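SYE1 (Shewanella oneidensis, PDB 4AWT) binds flavin mononucleotide and, as a member of the Old Yellow Enzyme family, probably reduces carbon-carbon double bonds with electrons from NADH or NADPH. Local coordinates at residues P23-S28 against A42-Q47; V55-Q60 against A81-V86; P72-P77 against I97-W102. The protein carries 1 engineered substitution. All blocks are in the same frame, centred on the assembly; numbering follows the deposited sequence.

Interaction 1. Residues P23-S28 against A42-Q47; sequences PPLTRS and AIYYAQ. Engineered in segment 23-28: Leu25 (natural residue Met). With FMN (flavin mononucleotide), chain B; BOG (octyl beta-D-glucopyranoside), chain D.
Tyr44 reaches Arg27 across the first loop of a TIM barrel, where residues 23-28 run between strand 20-22 and helix 39-46 and border the FMN. The backbones stay well apart, Leu25 CA lying 10.6 Å from Tyr45 CA, so two phenol groups on the helix do the bridging. With CG anti to the backbone N (chi1 161°), Tyr44 sends its ring outward from the helix, and its OH takes a weak hydrogen bond of 3.2 Å from Arg27 NH1. That hydroxyl lies at the edge of the guanidinium, whose plane stands 75° from the ring. Bends at chi2 and chi3 curl the arginine so that NH1 comes back to the hydroxyl, with Arg27 CG also 3.6 Å from Tyr44 OH. The stronger grip on this charge is elsewhere: NH2 bonds to Gly356 O and Thr348 O, and NE to Leu349 O. The engineered Leu25 (methionine in the natural protein) turns CD1 to Tyr44 OH, while its CD2 packs 3.6 Å from FMN C9. A water in the plane of the Tyr44 ring sits 2.7 Å from its OH and donates to Leu25 O, also at 2.7 Å.

Next along the helix, Tyr45 offers one ring face to Tyr44 CD2, which lies over its centre. Its OH accepts a weak bond from the same water and is hydrogen-bonded more firmly to Glu57. The loop thus has tyrosines and water behind it and flavin before it, where FMN O2' donates to Pro24 O at 2.7 Å and Thr26 OG1 donates to FMN O4 at 2.7 Å.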
loop_
_atom_site.group_PDB
_atom_site.type_symbol
_atom_site.label_atom_id
_atom_site.label_comp_id
_atom_site.label_asym_id
_atom_site.label_seq_id
_atom_site.Cartn_x
_atom_site.Cartn_y
_atom_site.Cartn_z
ATOM N N PRO A 23 5.605 4.864 3.938
ATOM C CA PRO A 23 4.800 3.842 3.257
ATOM C C PRO A 23 3.336 4.096 3.586
ATOM O O PRO A 23 3.001 4.905 4.444
ATOM C CB PRO A 23 5.322 2.553 3.899
ATOM C CG PRO A 23 5.575 2.955 5.336
ATOM C CD PRO A 23 6.121 4.387 5.247
ATOM N N PRO A 24 2.452 3.348 2.904
ATOM C CA PRO A 24 1.014 3.497 3.136
ATOM C C PRO A 24 0.653 3.194 4.572
ATOM O O PRO A 24 1.008 2.153 5.115
ATOM C CB PRO A 24 0.400 2.456 2.203
ATOM C CG PRO A 24 1.352 2.405 1.083
ATOM C CD PRO A 24 2.702 2.415 1.807
ATOM N N LEU A 25 -0.147 4.095 5.192
ATOM C CA LEU A 25 -0.577 3.929 6.571
ATOM C C LEU A 25 -2.028 4.359 6.687
ATOM O O LEU A 25 -2.333 5.552 6.844
ATOM C CB LEU A 25 0.299 4.741 7.542
ATOM C CG LEU A 25 1.781 4.372 7.535
ATOM C CD1 LEU A 25 2.606 5.552 8.037
ATOM C CD2 LEU A 25 2.035 3.108 8.370
ATOM N N THR A 26 -2.940 3.419 6.641
ATOM C CA THR A 26 -4.369 3.667 6.889
ATOM C C THR A 26 -4.544 4.334 8.230
ATOM O O THR A 26 -4.129 3.795 9.258
ATOM C CB THR A 26 -5.116 2.322 6.881
ATOM O OG1 THR A 26 -5.177 1.791 5.552
ATOM C CG2 THR A 26 -6.532 2.417 7.386
ATOM N N ARG A 27 -5.223 5.479 8.215
ATOM C CA ARG A 27 -5.534 6.227 9.434
ATOM C C ARG A 27 -7.038 6.349 9.667
ATOM O O ARG A 27 -7.455 6.812 10.751
ATOM C CB ARG A 27 -4.865 7.591 9.478
ATOM C CG ARG A 27 -3.372 7.564 9.200
ATOM C CD ARG A 27 -2.579 6.590 10.096
ATOM N NE ARG A 27 -2.779 6.910 11.520
ATOM C CZ ARG A 27 -2.172 7.898 12.159
ATOM N NH1 ARG A 27 -1.210 8.582 11.595
ATOM N NH2 ARG A 27 -2.521 8.159 13.426
ATOM N N SER A 28 -7.857 6.003 8.693
ATOM C CA SER A 28 -9.301 6.008 8.860
ATOM C C SER A 28 -9.808 7.359 9.396
ATOM O O SER A 28 -10.598 7.400 10.341
ATOM C CB SER A 28 -9.771 4.820 9.669
ATOM O OG SER A 28 -9.555 3.634 8.936
ATOM N N ALA A 42 -4.354 16.444 4.846
ATOM C CA ALA A 42 -3.399 17.241 4.123
ATOM C C ALA A 42 -2.273 17.764 5.045
ATOM O O ALA A 42 -1.109 17.714 4.694
ATOM C CB ALA A 42 -4.103 18.377 3.412
ATOM N N ILE A 43 -2.675 18.256 6.223
ATOM C CA ILE A 43 -1.663 18.701 7.192
ATOM C C ILE A 43 -0.762 17.553 7.582
ATOM O O ILE A 43 0.463 17.694 7.621
ATOM C CB ILE A 43 -2.343 19.317 8.436
ATOM C CG1 ILE A 43 -3.223 20.507 8.088
ATOM C CG2 ILE A 43 -1.254 19.685 9.446
ATOM C CD1 ILE A 43 -3.979 21.068 9.270
ATOM N N TYR A 44 -1.364 16.418 7.913
ATOM C CA TYR A 44 -0.631 15.221 8.342
ATOM C C TYR A 44 0.429 14.806 7.333
ATOM O O TYR A 44 1.577 14.549 7.669
ATOM C CB TYR A 44 -1.644 14.135 8.550
ATOM C CG TYR A 44 -1.147 12.700 8.565
ATOM C CD1 TYR A 44 -0.435 12.183 9.631
ATOM C CD2 TYR A 44 -1.424 11.880 7.482
ATOM C CE1 TYR A 44 -0.009 10.884 9.624
ATOM C CE2 TYR A 44 -1.038 10.550 7.475
ATOM C CZ TYR A 44 -0.334 10.048 8.557
ATOM O OH TYR A 44 0.022 8.729 8.641
ATOM N N TYR A 45 0.035 14.716 6.034
ATOM C CA TYR A 45 0.990 14.320 5.034
ATOM C C TYR A 45 2.048 15.398 4.819
ATOM O O TYR A 45 3.234 15.106 4.678
ATOM C CB TYR A 45 0.302 13.959 3.734
ATOM C CG TYR A 45 -0.392 12.622 3.714
ATOM C CD1 TYR A 45 0.375 11.451 3.679
ATOM C CD2 TYR A 45 -1.762 12.496 3.689
ATOM C CE1 TYR A 45 -0.221 10.218 3.616
ATOM C CE2 TYR A 45 -2.370 11.252 3.621
ATOM C CZ TYR A 45 -1.606 10.103 3.581
ATOM O OH TYR A 45 -2.177 8.877 3.468
ATOM N N ALA A 46 1.636 16.668 4.800
ATOM C CA ALA A 46 2.599 17.748 4.594
ATOM C C ALA A 46 3.629 17.811 5.710
ATOM O O ALA A 46 4.781 18.145 5.453
ATOM C CB ALA A 46 1.877 19.062 4.441
ATOM N N GLN A 47 3.222 17.474 6.936
ATOM C CA GLN A 47 4.159 17.403 8.058
ATOM C C GLN A 47 5.266 16.403 7.839
ATOM O O GLN A 47 6.304 16.500 8.493
ATOM C CB GLN A 47 3.423 17.026 9.334
ATOM C CG GLN A 47 2.577 18.127 9.957
ATOM C CD GLN A 47 1.844 17.687 11.190
ATOM O OE1 GLN A 47 1.346 18.602 11.970
ATOM N NE2 GLN A 47 1.719 16.494 11.472
HETATM N N1 FMN B . 0.207 -1.096 4.276
HETATM C C2 FMN B . -0.358 -0.862 3.097
HETATM O O2 FMN B . 0.117 -1.326 2.027
HETATM N N3 FMN B . -1.504 -0.083 3.016
HETATM C C4 FMN B . -2.112 0.481 4.125
HETATM O O4 FMN B . -3.086 1.259 3.950
HETATM C C4A FMN B . -1.572 0.133 5.361
HETATM N N5 FMN B . -2.171 0.574 6.541
HETATM C C5A FMN B . -1.373 0.569 7.717
HETATM C C6 FMN B . -1.808 1.230 8.839
HETATM C C7 FMN B . -1.035 1.276 10.024
HETATM C C7M FMN B . -1.524 2.126 11.171
HETATM C C8 FMN B . 0.145 0.596 10.049
HETATM C C8M FMN B . 1.050 0.619 11.265
HETATM C C9 FMN B . 0.596 -0.097 8.908
HETATM C C9A FMN B . -0.150 -0.111 7.727
HETATM N N10 FMN B . 0.325 -0.752 6.564
HETATM C C10 FMN B . -0.353 -0.573 5.373
HETATM C "C1'" FMN B . 1.638 -1.404 6.587
HETATM C "C2'" FMN B . 2.815 -0.412 6.541
HETATM O "O2'" FMN B . 2.897 0.211 5.271
HETATM C "C3'" FMN B . 4.153 -1.087 6.774
HETATM O "O3'" FMN B . 4.490 -1.978 5.722
HETATM C "C4'" FMN B . 4.280 -1.830 8.116
HETATM O "O4'" FMN B . 3.762 -1.065 9.193
HETATM C "C5'" FMN B . 5.693 -2.311 8.382
HETATM O "O5'" FMN B . 6.612 -1.210 8.488
HETATM P P FMN B . 7.051 -0.677 9.948
HETATM O O1P FMN B . 5.822 -0.058 10.565
HETATM O O2P FMN B . 7.547 -1.869 10.735
HETATM O O3P FMN B . 8.125 0.334 9.629
HETATM C C1 BOG D . -4.898 -3.069 9.605
HETATM O O1 BOG D . -4.831 -2.933 10.998
HETATM C C2 BOG D . -4.996 -1.749 8.908
HETATM O O2 BOG D . -6.203 -1.084 9.216
HETATM C C3 BOG D . -4.956 -1.886 7.378
HETATM O O3 BOG D . -4.816 -0.629 6.776
HETATM C C4 BOG D . -3.696 -2.684 7.014
HETATM O O4 BOG D . -3.683 -2.889 5.641
HETATM C C5 BOG D . -3.610 -4.002 7.775
HETATM O O5 BOG D . -3.641 -3.671 9.149
HETATM C C6 BOG D . -2.350 -4.763 7.450
HETATM O O6 BOG D . -2.453 -5.990 8.150
HETATM C "C1'" BOG D . -5.294 -4.048 11.723
HETATM C "C2'" BOG D . -5.393 -3.844 13.232
HETATM C "C3'" BOG D . -4.183 -3.210 13.846
HETATM C "C4'" BOG D . -3.940 -3.273 15.350
HETATM C "C5'" BOG D . -3.878 -1.834 15.871
HETATM C "C6'" BOG D . -5.098 -1.523 16.740
HETATM C "C7'" BOG D . -5.037 -0.065 17.231
HETATM C "C8'" BOG D . -5.906 -0.008 18.481
HETATM O O HOH W 1 -0.762 7.698 6.281
#

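Interaction 2. Residues V55-Q60 against A81-V86; sequences VSEGTQ and AGWRIV
Thr59 and Trp83 meet between a strand and a helix that run almost antiparallel: the N-to-C directions of 55-60 and 81-86 differ by 154°, and the axes approach to 12.1 Å. Ser56 CA and Val86 CA, the nearest such pair, are still 9.7 Å apart, which leaves room between the backbones for an indole.

Trp83 fills that space. Its NE1 donates a hydrogen bond of 3.1 Å to Thr59 OG1, which is met close to the ring plane; the angle at the hydrogen is 150°, and NE1 also makes a weak bond to Gly73 O. On the threonine side, the first torsion (chi1 -176°) sets OG1 opposite the backbone N and facing the helix, and the same hydroxyl is hydrogen-bonded to Pro72 O. The threonine and indole lie alongside one another, pointing opposite ways, and Thr59 CB also packs 3.9 Å from Trp83 CZ2.

The far corner of the indole, CH2, wedges toward Ser56 and Glu57, with Ser56 CB at 3.9 Å and Glu57 OE2 at 4.1 Å from it. The carboxylate plane is steeply inclined to the ring, and its charge is met elsewhere, OE2 by Tyr45 OH and OE1 by Arg27 N. Ser56 OG turns back along its own strand to donate 2.8 Å to Glu57 O from outside the carbonyl plane, and accepts from Gln100 N. Phe175 adds an edge-to-face contact to Trp83.

Gly58, among these residues, presents its N to FMN O4 on the inner side. This is the strand-to-helix packing of a beta-alpha-beta crossover in a TIM barrel, 53-60, 77-92 and 96-102, with the flavin bound by the strand end.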
loop_
_atom_site.group_PDB
_atom_site.type_symbol
_atom_site.label_atom_id
_atom_site.label_comp_id
_atom_site.label_asym_id
_atom_site.label_seq_id
_atom_site.Cartn_x
_atom_site.Cartn_y
_atom_site.Cartn_z
ATOM N N VAL A 55 3.846 7.482 0.064
ATOM C CA VAL A 55 2.804 6.660 -0.532
ATOM C C VAL A 55 1.587 6.818 0.351
ATOM O O VAL A 55 1.668 6.605 1.562
ATOM C CB VAL A 55 3.208 5.203 -0.688
ATOM C CG1 VAL A 55 2.159 4.506 -1.564
ATOM C CG2 VAL A 55 4.584 5.040 -1.289
ATOM N N SER A 56 0.464 7.221 -0.227
ATOM C CA SER A 56 -0.736 7.384 0.556
ATOM C C SER A 56 -1.149 6.069 1.197
ATOM O O SER A 56 -0.895 4.983 0.701
ATOM C CB SER A 56 -1.910 7.890 -0.278
ATOM O OG SER A 56 -2.541 6.867 -1.041
ATOM N N GLU A 57 -1.908 6.209 2.297
ATOM C CA GLU A 57 -2.720 5.130 2.781
ATOM C C GLU A 57 -3.541 4.528 1.647
ATOM O O GLU A 57 -3.904 5.202 0.679
ATOM C CB GLU A 57 -3.650 5.620 3.894
ATOM C CG GLU A 57 -4.669 6.701 3.469
ATOM C CD GLU A 57 -4.974 7.577 4.673
ATOM O OE1 GLU A 57 -5.651 7.126 5.623
ATOM O OE2 GLU A 57 -4.529 8.749 4.662
ATOM N N GLY A 58 -3.907 3.259 1.811
ATOM C CA GLY A 58 -4.757 2.640 0.794
ATOM C C GLY A 58 -6.006 3.466 0.581
ATOM O O GLY A 58 -6.672 3.922 1.506
ATOM N N THR A 59 -6.359 3.613 -0.703
ATOM C CA THR A 59 -7.535 4.390 -1.072
ATOM C C THR A 59 -8.360 3.530 -2.027
ATOM O O THR A 59 -7.913 3.084 -3.083
ATOM C CB THR A 59 -7.123 5.771 -1.611
ATOM O OG1 THR A 59 -8.286 6.549 -1.883
ATOM C CG2 THR A 59 -6.263 5.801 -2.831
ATOM N N GLN A 60 -9.573 3.217 -1.601
ATOM C CA GLN A 60 -10.382 2.224 -2.314
ATOM C C GLN A 60 -10.820 2.752 -3.664
ATOM O O GLN A 60 -11.220 3.906 -3.853
ATOM C CB GLN A 60 -11.585 1.764 -1.502
ATOM C CG GLN A 60 -12.586 2.847 -1.099
ATOM C CD GLN A 60 -12.312 3.455 0.238
ATOM O OE1 GLN A 60 -11.195 3.328 0.787
ATOM N NE2 GLN A 60 -13.264 4.161 0.795
ATOM N N ALA A 81 -11.085 15.600 -5.292
ATOM C CA ALA A 81 -10.788 16.950 -4.831
ATOM C C ALA A 81 -10.195 16.948 -3.448
ATOM O O ALA A 81 -9.312 17.767 -3.149
ATOM C CB ALA A 81 -12.093 17.750 -4.876
ATOM N N GLY A 82 -10.673 16.070 -2.558
ATOM C CA GLY A 82 -10.050 15.983 -1.238
ATOM C C GLY A 82 -8.615 15.569 -1.335
ATOM O O GLY A 82 -7.714 16.111 -0.662
ATOM N N TRP A 83 -8.325 14.607 -2.204
ATOM C CA TRP A 83 -6.941 14.225 -2.436
ATOM C C TRP A 83 -6.133 15.357 -3.048
ATOM O O TRP A 83 -4.953 15.468 -2.740
ATOM C CB TRP A 83 -6.844 12.947 -3.235
ATOM C CG TRP A 83 -7.017 11.674 -2.497
ATOM C CD1 TRP A 83 -7.876 10.652 -2.799
ATOM C CD2 TRP A 83 -6.259 11.224 -1.364
ATOM N NE1 TRP A 83 -7.714 9.612 -1.950
ATOM C CE2 TRP A 83 -6.716 9.927 -1.051
ATOM C CE3 TRP A 83 -5.225 11.764 -0.599
ATOM C CZ2 TRP A 83 -6.189 9.188 0.012
ATOM C CZ3 TRP A 83 -4.703 11.030 0.443
ATOM C CH2 TRP A 83 -5.186 9.759 0.740
ATOM N N ARG A 84 -6.736 16.180 -3.895
ATOM C CA ARG A 84 -6.002 17.297 -4.474
ATOM C C ARG A 84 -5.516 18.236 -3.389
ATOM O O ARG A 84 -4.426 18.799 -3.507
ATOM C CB ARG A 84 -6.929 18.060 -5.452
ATOM C CG ARG A 84 -6.251 19.290 -6.076
ATOM C CD ARG A 84 -5.099 18.917 -6.994
ATOM N NE ARG A 84 -4.442 20.013 -7.673
ATOM C CZ ARG A 84 -4.935 20.590 -8.758
ATOM N NH1 ARG A 84 -6.082 20.202 -9.288
ATOM N NH2 ARG A 84 -4.252 21.597 -9.306
ATOM N N ILE A 85 -6.292 18.458 -2.339
ATOM C CA ILE A 85 -5.762 19.356 -1.305
ATOM C C ILE A 85 -4.550 18.716 -0.646
ATOM O O ILE A 85 -3.581 19.406 -0.343
ATOM C CB ILE A 85 -6.871 19.713 -0.324
ATOM C CG1 ILE A 85 -8.037 20.433 -1.003
ATOM C CG2 ILE A 85 -6.310 20.538 0.833
ATOM C CD1 ILE A 85 -9.221 20.460 -0.074
ATOM N N VAL A 86 -4.577 17.395 -0.430
ATOM C CA VAL A 86 -3.404 16.693 0.106
ATOM C C VAL A 86 -2.223 16.858 -0.810
ATOM O O VAL A 86 -1.106 17.180 -0.349
ATOM C CB VAL A 86 -3.735 15.219 0.348
ATOM C CG1 VAL A 86 -2.463 14.466 0.748
ATOM C CG2 VAL A 86 -4.815 15.031 1.369
#

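Interaction 3. Residues P72-P77 against I97-W102; sequences PGIYTP and IFAQLW. With FMN (flavin mononucleotide), chain B.
Ile74 lies over Ala99 and Leu101, one branch for each: CD1 packs 4.1 Å from Ala99 CB, and CG2 4.1 Å from Leu101 CD2. The first torsion (chi1 -162°) carries CG1 anti to the backbone N, extending CD1 toward the strand, while CG2 diverges from it toward the leucine. Isoleucine and leucine cross at about a right angle and touch by their methyls. The backbones are close enough for such short side chains, with Ile74 CA 8.0 Å from Leu101 CA. Ala166 and Ala170 of helix 153-172 close in on the same isoleucine, and Trp83 and Thr59 also touch it. Just beyond, Thr76 occupies the N-cap position of helix 77-92.

Gln100, between the two strand residues that meet Ile74, serves the flavin instead. Its extended chain lays the amide against the pyrimidine edge of FMN, where OE1 accepts from N3 at 2.9 Å (161° at the hydrogen) and NE2 donates to O2 at 2.8 Å (168°). This paired donor and acceptor fixes which way round the amide sits, and NE2 has a second partner in Glu179 OE2. A leucine here would probably leave both N3 and O2 of the flavin without these mates and strip Glu179 of a donor. Next but one along the strand, Trp102 stacks on His181.

The strand thus combines two chemistries. Methyl contacts with the loop are undirected and depend on close fit, whereas the nearly straight amide bonds to N3 and O2 depend on position and orientation, and so match the N3-H donor and O2 acceptor of the flavin.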
loop_
_atom_site.group_PDB
_atom_site.type_symbol
_atom_site.label_atom_id
_atom_site.label_comp_id
_atom_site.label_asym_id
_atom_site.label_seq_id
_atom_site.Cartn_x
_atom_site.Cartn_y
_atom_site.Cartn_z
ATOM N N PRO A 72 -10.320 6.723 2.934
ATOM C CA PRO A 72 -10.665 7.614 1.838
ATOM C C PRO A 72 -10.755 6.887 0.532
ATOM O O PRO A 72 -9.908 6.050 0.223
ATOM C CB PRO A 72 -9.456 8.586 1.796
ATOM C CG PRO A 72 -8.302 7.723 2.313
ATOM C CD PRO A 72 -8.934 6.893 3.415
ATOM N N GLY A 73 -11.754 7.211 -0.291
ATOM C CA GLY A 73 -11.841 6.670 -1.611
ATOM C C GLY A 73 -11.167 7.523 -2.653
ATOM O O GLY A 73 -10.725 8.643 -2.406
ATOM N N ILE A 74 -11.136 6.985 -3.902
ATOM C CA ILE A 74 -10.569 7.697 -5.029
ATOM C C ILE A 74 -11.431 7.537 -6.264
ATOM O O ILE A 74 -10.922 7.564 -7.392
ATOM C CB ILE A 74 -9.082 7.364 -5.228
ATOM C CG1 ILE A 74 -8.341 8.374 -6.093
ATOM C CG2 ILE A 74 -8.881 5.928 -5.689
ATOM C CD1 ILE A 74 -6.848 8.403 -5.823
ATOM N N TYR A 75 -12.744 7.400 -6.086
ATOM C CA TYR A 75 -13.651 7.160 -7.192
ATOM C C TYR A 75 -14.717 8.247 -7.386
ATOM O O TYR A 75 -15.296 8.256 -8.487
ATOM C CB TYR A 75 -14.298 5.751 -7.113
ATOM C CG TYR A 75 -15.047 5.490 -5.868
ATOM C CD1 TYR A 75 -16.403 5.826 -5.743
ATOM C CD2 TYR A 75 -14.457 4.923 -4.733
ATOM C CE1 TYR A 75 -17.106 5.611 -4.585
ATOM C CE2 TYR A 75 -15.132 4.711 -3.568
ATOM C CZ TYR A 75 -16.494 5.065 -3.508
ATOM O OH TYR A 75 -17.187 4.878 -2.336
ATOM N N THR A 76 -14.990 9.126 -6.463
ATOM C CA THR A 76 -15.964 10.195 -6.697
ATOM C C THR A 76 -15.258 11.516 -6.950
ATOM O O THR A 76 -14.088 11.713 -6.566
ATOM C CB THR A 76 -16.903 10.355 -5.521
ATOM O OG1 THR A 76 -16.158 10.920 -4.415
ATOM C CG2 THR A 76 -17.594 9.067 -5.084
ATOM N N PRO A 77 -15.943 12.451 -7.581
ATOM C CA PRO A 77 -15.321 13.752 -7.809
ATOM C C PRO A 77 -14.878 14.435 -6.500
ATOM O O PRO A 77 -13.832 15.071 -6.448
ATOM C CB PRO A 77 -16.426 14.554 -8.531
ATOM C CG PRO A 77 -17.194 13.471 -9.256
ATOM C CD PRO A 77 -17.277 12.332 -8.275
ATOM N N ILE A 97 4.418 12.238 -4.148
ATOM C CA ILE A 97 3.413 11.437 -3.478
ATOM C C ILE A 97 2.688 10.550 -4.493
ATOM O O ILE A 97 2.234 11.019 -5.544
ATOM C CB ILE A 97 2.455 12.303 -2.671
ATOM C CG1 ILE A 97 1.444 11.433 -1.909
ATOM C CG2 ILE A 97 1.771 13.389 -3.480
ATOM C CD1 ILE A 97 0.627 12.161 -0.850
ATOM N N PHE A 98 2.608 9.268 -4.154
ATOM C CA PHE A 98 1.879 8.273 -4.939
ATOM C C PHE A 98 0.627 7.867 -4.184
ATOM O O PHE A 98 0.641 7.796 -2.955
ATOM C CB PHE A 98 2.726 7.037 -5.222
ATOM C CG PHE A 98 3.689 7.127 -6.394
ATOM C CD1 PHE A 98 4.366 8.291 -6.728
ATOM C CD2 PHE A 98 3.921 5.991 -7.167
ATOM C CE1 PHE A 98 5.243 8.319 -7.802
ATOM C CE2 PHE A 98 4.802 6.024 -8.239
ATOM C CZ PHE A 98 5.468 7.177 -8.553
ATOM N N ALA A 99 -0.449 7.560 -4.909
ATOM C CA ALA A 99 -1.680 7.068 -4.327
ATOM C C ALA A 99 -1.681 5.546 -4.309
ATOM O O ALA A 99 -1.507 4.940 -5.364
ATOM C CB ALA A 99 -2.899 7.525 -5.117
ATOM N N GLN A 100 -1.928 4.929 -3.159
ATOM C CA GLN A 100 -2.009 3.471 -3.096
ATOM C C GLN A 100 -3.428 3.019 -3.438
ATOM O O GLN A 100 -4.348 3.148 -2.653
ATOM C CB GLN A 100 -1.595 2.902 -1.749
ATOM C CG GLN A 100 -1.559 1.381 -1.872
ATOM C CD GLN A 100 -1.353 0.670 -0.582
ATOM O OE1 GLN A 100 -2.172 0.775 0.350
ATOM N NE2 GLN A 100 -0.295 -0.126 -0.502
ATOM N N LEU A 101 -3.600 2.466 -4.653
ATOM C CA LEU A 101 -4.914 2.016 -5.106
ATOM C C LEU A 101 -5.247 0.682 -4.462
ATOM O O LEU A 101 -4.485 -0.284 -4.585
ATOM C CB LEU A 101 -4.927 1.896 -6.618
ATOM C CG LEU A 101 -4.507 3.129 -7.393
ATOM C CD1 LEU A 101 -4.668 2.871 -8.892
ATOM C CD2 LEU A 101 -5.283 4.366 -6.975
ATOM N N TRP A 102 -6.410 0.631 -3.809
ATOM C CA TRP A 102 -6.747 -0.480 -2.926
ATOM C C TRP A 102 -8.024 -1.201 -3.373
ATOM O O TRP A 102 -9.065 -0.572 -3.577
ATOM C CB TRP A 102 -6.966 0.020 -1.502
ATOM C CG TRP A 102 -6.688 -0.950 -0.408
ATOM C CD1 TRP A 102 -6.167 -2.207 -0.444
ATOM C CD2 TRP A 102 -6.880 -0.634 0.972
ATOM N NE1 TRP A 102 -6.015 -2.688 0.836
ATOM C CE2 TRP A 102 -6.423 -1.735 1.714
ATOM C CE3 TRP A 102 -7.362 0.496 1.643
ATOM C CZ2 TRP A 102 -6.435 -1.722 3.111
ATOM C CZ3 TRP A 102 -7.349 0.483 3.023
ATOM C CH2 TRP A 102 -6.908 -0.581 3.718
HETATM N N1 FMN B . 0.207 -1.096 4.276
HETATM C C2 FMN B . -0.358 -0.862 3.097
HETATM O O2 FMN B . 0.117 -1.326 2.027
HETATM N N3 FMN B . -1.504 -0.083 3.016
HETATM C C4 FMN B . -2.112 0.481 4.125
HETATM O O4 FMN B . -3.086 1.259 3.950
HETATM C C4A FMN B . -1.572 0.133 5.361
HETATM N N5 FMN B . -2.171 0.574 6.541
HETATM C C5A FMN B . -1.373 0.569 7.717
HETATM C C6 FMN B . -1.808 1.230 8.839
HETATM C C7 FMN B . -1.035 1.276 10.024
HETATM C C7M FMN B . -1.524 2.126 11.171
HETATM C C8 FMN B . 0.145 0.596 10.049
HETATM C C8M FMN B . 1.050 0.619 11.265
HETATM C C9 FMN B . 0.596 -0.097 8.908
HETATM C C9A FMN B . -0.150 -0.111 7.727
HETATM N N10 FMN B . 0.325 -0.752 6.564
HETATM C C10 FMN B . -0.353 -0.573 5.373
HETATM C "C1'" FMN B . 1.638 -1.404 6.587
HETATM C "C2'" FMN B . 2.815 -0.412 6.541
HETATM O "O2'" FMN B . 2.897 0.211 5.271
HETATM C "C3'" FMN B . 4.153 -1.087 6.774
HETATM O "O3'" FMN B . 4.490 -1.978 5.722
HETATM C "C4'" FMN B . 4.280 -1.830 8.116
HETATM O "O4'" FMN B . 3.762 -1.065 9.193
HETATM C "C5'" FMN B . 5.693 -2.311 8.382
HETATM O "O5'" FMN B . 6.612 -1.210 8.488
HETATM P P FMN B . 7.051 -0.677 9.948
HETATM O O1P FMN B . 5.822 -0.058 10.565
HETATM O O2P FMN B . 7.547 -1.869 10.735
HETATM O O3P FMN B . 8.125 0.334 9.629
#

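Overall arrangement
The three contacts lie in the first three strand-and-helix portions of one TIM barrel, beside the flavin. Interactions 1 and 2, centres about 9 Å apart, are linked by Glu57, whose OE2 lies 2.6 Å from Tyr45 OH and whose OE1 lies 3.1 Å from Arg27 N, both probable hydrogen bonds. Interactions 2 and 3 interleave along the chain, with centres about 5 Å apart; strands 53-60 and 96-102 are neighbours, joined by a probable bond of 2.8 Å from Ser56 N to Phe98 O. Interactions 1 and 3, about 13 Å between centres, meet at the cofactor, where Pro24 CG packs 3.4 Å from Gln100 NE2. Each of the three contributes at least one residue to the FMN pocket.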